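Local structure of UDP-glucose 6-dehydrogenase (Pyrobaculum islandicum, 3VTF) at residues Thr347-Arg360 / Val371-Leu384. The protein probably oxidises UDP-glucose to UDP-glucuronate, using two molecules of NAD+ and one of water. Sequence-based numbering, arbitrary orientation.
Sequences TDDVRESRGVEVAR and VHDPMAMEKARAVL
Asp348 and Ala376, 4.1 Å apart, form the nearest CA pair across Thr347-Arg360 and Val371-Leu384. From there the loop runs along the start of helix 377-384, and the helical segments 354-360 and 377-384 diverge at 42°, their axes no nearer than 11.4 Å. A type II turn from Val350 to Ser353 leads into the first helix, where Ser353 OG caps Val356 N. Within the other segment, Asp373 OD2 forms an Asx turn to Met375 N that the bond to Ala376 N extends into an Asx motif just ahead of helix 377-384.

Lys379 lies over the loop: its CD passes 3.2 Å from Asp348 O, then chain bends at chi3 and chi4 bring NZ to Asp348 OD2 at 3.2 Å, a salt bridge entering from above the carboxylate, 50° out of its plane. An alanine in place of Asp348 would probably leave the Lys379 ammonium without this mate and free its end to swing. Val350 straddles the helix start, CG1 on Ala376 CB at 3.5 Å and CG2 near Lys379 CB. Farther along, Val356 CG1, anti to the backbone N (chi1 173°), meets Leu384 CD2 and Val383 CG1, both at 4.2 Å, while Ala359 CB packs against Leu384 CD1 and Val371 CG1.

The contact joins helix 354-364 of a beta-alpha-beta unit in the UDP-binding domain to the helix after its second strand. Chemically it is graded: an ion pair at the partly exposed loop end, then apolar packing from Val350 through the helices onto strand 368-372. Arg351, a predicted NAD+ ligand, grips Asp349 side-on through NE and NH2, which probably helps orient it; the contact itself holds only the neighbouring Asp348 and Val350 against helix 377-384.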
ATOM      1  N   THR A 347     -23.956  -5.413  -7.722  1.00 40.11           N
ATOM      2  CA  THR A 347     -24.577  -5.945  -6.509  1.00 42.13           C
ATOM      3  C   THR A 347     -25.779  -5.082  -6.346  1.00 38.78           C
ATOM      4  O   THR A 347     -25.939  -4.014  -7.007  1.00 39.19           O
ATOM      5  CB  THR A 347     -23.734  -5.756  -5.234  1.00 44.72           C
ATOM      6  OG1 THR A 347     -23.408  -4.363  -5.129  1.00 40.70           O
ATOM      7  CG2 THR A 347     -22.407  -6.541  -5.243  1.00 43.14           C
ATOM      8  N   ASP A 348     -26.640  -5.508  -5.426  1.00 40.16           N
ATOM      9  CA  ASP A 348     -27.794  -4.710  -5.096  1.00 39.23           C
ATOM     10  C   ASP A 348     -27.677  -4.215  -3.641  1.00 41.11           C
ATOM     11  O   ASP A 348     -28.525  -3.467  -3.142  1.00 43.30           O
ATOM     12  CB  ASP A 348     -29.132  -5.419  -5.409  1.00 48.13           C
ATOM     13  CG  ASP A 348     -29.363  -6.661  -4.561  1.00 53.95           C
ATOM     14  OD1 ASP A 348     -28.365  -7.286  -4.183  1.00 44.26           O
ATOM     15  OD2 ASP A 348     -30.556  -7.008  -4.293  1.00 52.69           O
ATOM     16  N   ASP A 349     -26.575  -4.572  -3.034  1.00 36.83           N
ATOM     17  CA  ASP A 349     -26.198  -4.148  -1.672  1.00 34.82           C
ATOM     18  C   ASP A 349     -25.929  -2.632  -1.576  1.00 34.08           C
ATOM     19  O   ASP A 349     -25.036  -2.104  -2.289  1.00 32.67           O
ATOM     20  CB  ASP A 349     -24.914  -4.953  -1.298  1.00 29.09           C
ATOM     21  CG  ASP A 349     -24.537  -4.832   0.156  1.00 30.81           C
ATOM     22  OD1 ASP A 349     -25.064  -3.967   0.870  1.00 34.02           O
ATOM     23  OD2 ASP A 349     -23.683  -5.628   0.600  1.00 32.82           O
ATOM     24  N   VAL A 350     -26.665  -1.926  -0.715  1.00 29.76           N
ATOM     25  CA  VAL A 350     -26.420  -0.506  -0.414  1.00 28.71           C
ATOM     26  C   VAL A 350     -25.747  -0.219   0.941  1.00 26.29           C
ATOM     27  O   VAL A 350     -25.652   0.903   1.361  1.00 24.42           O
ATOM     28  CB  VAL A 350     -27.742   0.261  -0.530  1.00 32.51           C
ATOM     29  CG1 VAL A 350     -28.211   0.178  -2.008  1.00 29.52           C
ATOM     30  CG2 VAL A 350     -28.745  -0.355   0.430  1.00 31.10           C
ATOM     31  N   ARG A 351     -25.255  -1.250   1.656  1.00 25.90           N
ATOM     32  CA  ARG A 351     -24.759  -0.982   3.003  1.00 26.20           C
ATOM     33  C   ARG A 351     -23.578  -0.036   2.953  1.00 26.15           C
ATOM     34  O   ARG A 351     -22.672  -0.252   2.125  1.00 24.75           O
ATOM     35  CB  ARG A 351     -24.348  -2.335   3.691  1.00 27.44           C
ATOM     36  CG  ARG A 351     -25.625  -3.175   4.067  1.00 31.89           C
ATOM     37  CD  ARG A 351     -25.224  -4.545   4.633  1.00 28.27           C
ATOM     38  NE  ARG A 351     -24.722  -5.435   3.568  1.00 31.33           N
ATOM     39  CZ  ARG A 351     -24.300  -6.667   3.832  1.00 34.18           C
ATOM     40  NH1 ARG A 351     -24.279  -7.121   5.098  1.00 33.46           N
ATOM     41  NH2 ARG A 351     -23.863  -7.429   2.900  1.00 32.80           N
ATOM     42  N   GLU A 352     -23.621   1.014   3.777  1.00 23.98           N
ATOM     43  CA  GLU A 352     -22.560   2.044   3.809  1.00 25.08           C
ATOM     44  C   GLU A 352     -22.308   2.631   2.382  1.00 25.19           C
ATOM     45  O   GLU A 352     -21.196   3.058   2.072  1.00 25.27           O
ATOM     46  CB  GLU A 352     -21.244   1.469   4.432  1.00 29.45           C
ATOM     47  CG  GLU A 352     -21.362   1.139   5.923  1.00 33.49           C
ATOM     48  CD  GLU A 352     -21.856   2.362   6.698  1.00 46.27           C
ATOM     49  OE1 GLU A 352     -21.272   3.474   6.543  1.00 52.63           O
ATOM     50  OE2 GLU A 352     -22.846   2.221   7.420  1.00 44.33           O
ATOM     51  N   SER A 353     -23.350   2.663   1.538  1.00 24.51           N
ATOM     52  CA  SER A 353     -23.159   3.076   0.111  1.00 25.95           C
ATOM     53  C   SER A 353     -22.775   4.564   0.112  1.00 23.38           C
ATOM     54  O   SER A 353     -23.425   5.377   0.807  1.00 23.99           O
ATOM     55  CB  SER A 353     -24.514   2.995  -0.598  1.00 26.72           C
ATOM     56  OG  SER A 353     -24.524   3.726  -1.826  1.00 28.87           O
ATOM     57  N   ARG A 354     -21.744   4.940  -0.632  1.00 23.73           N
ATOM     58  CA  ARG A 354     -21.421   6.395  -0.783  1.00 25.17           C
ATOM     59  C   ARG A 354     -22.526   7.179  -1.562  1.00 27.24           C
ATOM     60  O   ARG A 354     -22.742   8.388  -1.334  1.00 28.83           O
ATOM     61  CB  ARG A 354     -20.099   6.613  -1.536  1.00 24.73           C
ATOM     62  CG  ARG A 354     -18.965   5.760  -1.105  1.00 29.89           C
ATOM     63  CD  ARG A 354     -18.494   5.887   0.293  1.00 32.83           C
ATOM     64  NE  ARG A 354     -19.379   5.314   1.330  1.00 29.93           N
ATOM     65  CZ  ARG A 354     -19.411   5.853   2.557  1.00 32.93           C
ATOM     66  NH1 ARG A 354     -20.246   5.435   3.492  1.00 33.26           N
ATOM     67  NH2 ARG A 354     -18.592   6.859   2.837  1.00 32.22           N
ATOM     68  N   GLY A 355     -23.174   6.498  -2.498  1.00 27.78           N
ATOM     69  CA  GLY A 355     -24.329   7.074  -3.249  1.00 24.29           C
ATOM     70  C   GLY A 355     -25.432   7.459  -2.293  1.00 26.78           C
ATOM     71  O   GLY A 355     -25.950   8.523  -2.391  1.00 24.78           O
ATOM     72  N   VAL A 356     -25.798   6.566  -1.375  1.00 27.48           N
ATOM     73  CA  VAL A 356     -26.850   6.864  -0.311  1.00 25.26           C
ATOM     74  C   VAL A 356     -26.387   8.030   0.538  1.00 26.09           C
ATOM     75  O   VAL A 356     -27.182   8.978   0.813  1.00 30.73           O
ATOM     76  CB  VAL A 356     -27.184   5.580   0.537  1.00 26.09           C
ATOM     77  CG1 VAL A 356     -28.102   5.893   1.702  1.00 30.95           C
ATOM     78  CG2 VAL A 356     -27.808   4.498  -0.374  1.00 28.09           C
ATOM     79  N   GLU A 357     -25.123   8.002   0.946  1.00 29.57           N
ATOM     80  CA  GLU A 357     -24.543   9.075   1.790  1.00 33.23           C
ATOM     81  C   GLU A 357     -24.610  10.402   1.057  1.00 31.00           C
ATOM     82  O   GLU A 357     -24.945  11.433   1.677  1.00 28.51           O
ATOM     83  CB  GLU A 357     -23.034   8.898   2.104  1.00 35.44           C
ATOM     84  CG  GLU A 357     -22.717   8.264   3.434  1.00 49.91           C
ATOM     85  CD  GLU A 357     -23.579   8.758   4.558  1.00 57.41           C
ATOM     86  OE1 GLU A 357     -23.346   9.902   5.029  1.00 53.67           O
ATOM     87  OE2 GLU A 357     -24.494   7.990   4.952  1.00 64.48           O
ATOM     88  N   VAL A 358     -24.203  10.390  -0.227  1.00 26.89           N
ATOM     89  CA  VAL A 358     -24.308  11.626  -1.050  1.00 25.08           C
ATOM     90  C   VAL A 358     -25.793  12.100  -1.161  1.00 27.07           C
ATOM     91  O   VAL A 358     -26.043  13.286  -1.008  1.00 29.19           O
ATOM     92  CB  VAL A 358     -23.622  11.462  -2.424  1.00 26.45           C
ATOM     93  CG1 VAL A 358     -24.027  12.602  -3.350  1.00 29.74           C
ATOM     94  CG2 VAL A 358     -22.089  11.472  -2.195  1.00 26.16           C
ATOM     95  N   ALA A 359     -26.737  11.189  -1.394  1.00 26.75           N
ATOM     96  CA  ALA A 359     -28.185  11.557  -1.455  1.00 31.05           C
ATOM     97  C   ALA A 359     -28.577  12.259  -0.143  1.00 32.65           C
ATOM     98  O   ALA A 359     -29.148  13.366  -0.161  1.00 33.76           O
ATOM     99  CB  ALA A 359     -29.076  10.326  -1.727  1.00 29.21           C
ATOM    100  N   ARG A 360     -28.193  11.674   0.989  1.00 30.78           N
ATOM    101  CA  ARG A 360     -28.500  12.302   2.298  1.00 32.57           C
ATOM    102  C   ARG A 360     -27.884  13.658   2.455  1.00 35.67           C
ATOM    103  O   ARG A 360     -28.557  14.650   2.845  1.00 35.54           O
ATOM    104  CB  ARG A 360     -28.023  11.436   3.452  1.00 37.58           C
ATOM    105  CG  ARG A 360     -28.782  10.140   3.632  1.00 38.80           C
ATOM    106  CD  ARG A 360     -28.373   9.579   5.015  1.00 46.34           C
ATOM    107  NE  ARG A 360     -28.824   8.192   5.205  1.00 59.74           N
ATOM    108  CZ  ARG A 360     -28.027   7.119   5.116  1.00 61.94           C
ATOM    109  NH1 ARG A 360     -26.717   7.231   4.852  1.00 66.93           N
ATOM    110  NH2 ARG A 360     -28.531   5.916   5.263  1.00 57.61           N
ATOM    111  N   VAL A 371     -32.543   9.756  -7.933  1.00 31.80           N
ATOM    112  CA  VAL A 371     -31.546   8.698  -7.901  1.00 30.02           C
ATOM    113  C   VAL A 371     -31.832   7.612  -8.926  1.00 32.99           C
ATOM    114  O   VAL A 371     -32.961   7.417  -9.317  1.00 34.68           O
ATOM    115  CB  VAL A 371     -31.443   8.049  -6.502  1.00 31.18           C
ATOM    116  CG1 VAL A 371     -31.195   9.099  -5.443  1.00 28.82           C
ATOM    117  CG2 VAL A 371     -32.680   7.235  -6.192  1.00 29.06           C
ATOM    118  N   HIS A 372     -30.792   6.923  -9.363  1.00 28.46           N
ATOM    119  CA  HIS A 372     -30.927   5.725 -10.157  1.00 31.65           C
ATOM    120  C   HIS A 372     -29.901   4.697  -9.784  1.00 31.25           C
ATOM    121  O   HIS A 372     -28.801   5.039  -9.379  1.00 28.94           O
ATOM    122  CB  HIS A 372     -30.790   6.030 -11.643  1.00 29.69           C
ATOM    123  CG  HIS A 372     -30.698   4.797 -12.505  1.00 31.85           C
ATOM    124  ND1 HIS A 372     -29.540   4.247 -12.840  1.00 29.44           N
ATOM    125  CD2 HIS A 372     -31.680   4.013 -13.075  1.00 29.02           C
ATOM    126  CE1 HIS A 372     -29.759   3.173 -13.594  1.00 29.26           C
ATOM    127  NE2 HIS A 372     -31.068   3.029 -13.735  1.00 30.45           N
ATOM    128  N   ASP A 373     -30.246   3.424  -9.919  1.00 28.83           N
ATOM    129  CA  ASP A 373     -29.264   2.347  -9.917  1.00 28.05           C
ATOM    130  C   ASP A 373     -29.799   1.221 -10.765  1.00 31.22           C
ATOM    131  O   ASP A 373     -30.974   0.970 -10.740  1.00 33.59           O
ATOM    132  CB  ASP A 373     -28.991   1.851  -8.494  1.00 30.66           C
ATOM    133  CG  ASP A 373     -27.816   0.911  -8.417  1.00 28.45           C
ATOM    134  OD1 ASP A 373     -26.704   1.372  -8.156  1.00 29.68           O
ATOM    135  OD2 ASP A 373     -27.998  -0.285  -8.639  1.00 28.19           O
ATOM    136  N   PRO A 374     -28.969   0.504 -11.499  1.00 34.59           N
ATOM    137  CA  PRO A 374     -29.598  -0.586 -12.258  1.00 32.94           C
ATOM    138  C   PRO A 374     -30.158  -1.727 -11.394  1.00 42.67           C
ATOM    139  O   PRO A 374     -31.011  -2.472 -11.893  1.00 32.85           O
ATOM    140  CB  PRO A 374     -28.432  -1.143 -13.103  1.00 31.43           C
ATOM    141  CG  PRO A 374     -27.475   0.073 -13.240  1.00 35.40           C
ATOM    142  CD  PRO A 374     -27.535   0.629 -11.806  1.00 31.36           C
ATOM    143  N   MET A 375     -29.647  -1.945 -10.166  1.00 36.85           N
ATOM    144  CA  MET A 375     -30.169  -3.033  -9.328  1.00 38.19           C
ATOM    145  C   MET A 375     -30.639  -2.627  -7.936  1.00 42.76           C
ATOM    146  O   MET A 375     -31.525  -3.245  -7.383  1.00 35.48           O
ATOM    147  CB  MET A 375     -29.164  -4.142  -9.188  1.00 36.18           C
ATOM    148  CG  MET A 375     -28.818  -4.806 -10.497  1.00 47.38           C
ATOM    149  SD  MET A 375     -27.619  -6.083 -10.125  1.00 45.18           S
ATOM    150  CE  MET A 375     -28.743  -7.313  -9.390  1.00 51.35           C
ATOM    151  N   ALA A 376     -30.065  -1.596  -7.335  1.00 33.71           N
ATOM    152  CA  ALA A 376     -30.195  -1.474  -5.868  1.00 33.57           C
ATOM    153  C   ALA A 376     -31.335  -0.576  -5.429  1.00 33.55           C
ATOM    154  O   ALA A 376     -31.374  -0.151  -4.283  1.00 31.44           O
ATOM    155  CB  ALA A 376     -28.831  -0.963  -5.287  1.00 34.50           C
ATOM    156  N   MET A 377     -32.279  -0.245  -6.316  1.00 35.00           N
ATOM    157  CA  MET A 377     -33.184   0.866  -5.950  1.00 32.04           C
ATOM    158  C   MET A 377     -34.176   0.409  -4.904  1.00 30.99           C
ATOM    159  O   MET A 377     -34.590   1.189  -4.063  1.00 34.65           O
ATOM    160  CB  MET A 377     -33.894   1.463  -7.172  1.00 36.37           C
ATOM    161  CG  MET A 377     -32.937   2.291  -8.050  1.00 37.04           C
ATOM    162  SD  MET A 377     -33.760   3.190  -9.416  1.00 45.04           S
ATOM    163  CE  MET A 377     -34.418   4.406  -8.384  1.00 34.57           C
ATOM    164  N   GLU A 378     -34.528  -0.859  -4.934  1.00 36.61           N
ATOM    165  CA  GLU A 378     -35.499  -1.384  -3.941  1.00 42.32           C
ATOM    166  C   GLU A 378     -34.825  -1.368  -2.579  1.00 38.09           C
ATOM    167  O   GLU A 378     -35.364  -0.826  -1.592  1.00 39.27           O
ATOM    168  CB  GLU A 378     -35.999  -2.807  -4.296  1.00 43.78           C
ATOM    169  CG  GLU A 378     -37.311  -2.819  -5.112  1.00 68.53           C
ATOM    170  CD  GLU A 378     -38.314  -1.631  -4.869  1.00 72.84           C
ATOM    171  OE1 GLU A 378     -39.103  -1.638  -3.884  1.00 71.46           O
ATOM    172  OE2 GLU A 378     -38.360  -0.680  -5.707  1.00 78.62           O
ATOM    173  N   LYS A 379     -33.594  -1.876  -2.542  1.00 35.69           N
ATOM    174  CA  LYS A 379     -32.845  -1.848  -1.268  1.00 39.06           C
ATOM    175  C   LYS A 379     -32.620  -0.417  -0.790  1.00 33.04           C
ATOM    176  O   LYS A 379     -32.751  -0.135   0.378  1.00 33.46           O
ATOM    177  CB  LYS A 379     -31.556  -2.662  -1.380  1.00 38.02           C
ATOM    178  CG  LYS A 379     -31.851  -4.151  -1.453  1.00 44.17           C
ATOM    179  CD  LYS A 379     -30.619  -4.972  -1.173  1.00 46.44           C
ATOM    180  CE  LYS A 379     -30.994  -6.144  -0.289  1.00 52.42           C
ATOM    181  NZ  LYS A 379     -31.455  -7.180  -1.214  1.00 57.30           N
ATOM    182  N   ALA A 380     -32.312   0.513  -1.715  1.00 35.15           N
ATOM    183  CA  ALA A 380     -32.065   1.883  -1.316  1.00 32.29           C
ATOM    184  C   ALA A 380     -33.362   2.517  -0.770  1.00 35.70           C
ATOM    185  O   ALA A 380     -33.299   3.307   0.133  1.00 36.57           O
ATOM    186  CB  ALA A 380     -31.570   2.701  -2.494  1.00 32.19           C
ATOM    187  N   ARG A 381     -34.501   2.234  -1.404  1.00 37.78           N
ATOM    188  CA  ARG A 381     -35.826   2.725  -0.922  1.00 45.22           C
ATOM    189  C   ARG A 381     -36.063   2.276   0.506  1.00 43.79           C
ATOM    190  O   ARG A 381     -36.532   3.090   1.322  1.00 42.35           O
ATOM    191  CB  ARG A 381     -36.989   2.230  -1.791  1.00 44.49           C
ATOM    192  CG  ARG A 381     -38.389   2.734  -1.370  1.00 52.99           C
ATOM    193  CD  ARG A 381     -39.525   1.936  -2.059  1.00 59.48           C
ATOM    194  NE  ARG A 381     -39.488   2.045  -3.526  1.00 64.14           N
ATOM    195  CZ  ARG A 381     -39.828   3.149  -4.200  1.00 64.60           C
ATOM    196  NH1 ARG A 381     -40.232   4.212  -3.521  1.00 64.78           N
ATOM    197  NH2 ARG A 381     -39.762   3.206  -5.538  1.00 57.14           N
ATOM    198  N   ALA A 382     -35.703   1.012   0.809  1.00 39.15           N
ATOM    199  CA  ALA A 382     -35.749   0.522   2.208  1.00 44.04           C
ATOM    200  C   ALA A 382     -35.077   1.501   3.147  1.00 44.89           C
ATOM    201  O   ALA A 382     -35.494   1.628   4.271  1.00 40.55           O
ATOM    202  CB  ALA A 382     -35.143  -0.867   2.365  1.00 40.87           C
ATOM    203  N   VAL A 383     -34.039   2.205   2.668  1.00 41.18           N
ATOM    204  CA  VAL A 383     -33.313   3.157   3.466  1.00 41.56           C
ATOM    205  C   VAL A 383     -33.758   4.616   3.297  1.00 41.77           C
ATOM    206  O   VAL A 383     -33.861   5.340   4.283  1.00 41.91           O
ATOM    207  CB  VAL A 383     -31.758   3.026   3.271  1.00 46.34           C
ATOM    208  CG1 VAL A 383     -31.035   4.104   4.082  1.00 41.21           C
ATOM    209  CG2 VAL A 383     -31.298   1.635   3.691  1.00 40.48           C
ATOM    210  N   LEU A 384     -33.976   5.068   2.065  1.00 37.17           N
ATOM    211  CA  LEU A 384     -34.295   6.467   1.817  1.00 39.89           C
ATOM    212  C   LEU A 384     -35.816   6.755   1.751  1.00 41.60           C
ATOM    213  O   LEU A 384     -36.214   7.915   1.777  1.00 43.26           O
ATOM    214  CB  LEU A 384     -33.652   6.897   0.485  1.00 42.03           C
ATOM    215  CG  LEU A 384     -32.123   6.862   0.519  1.00 42.06           C
ATOM    216  CD1 LEU A 384     -31.609   6.886  -0.914  1.00 47.36           C
ATOM    217  CD2 LEU A 384     -31.618   8.073   1.259  1.00 36.37           C
TER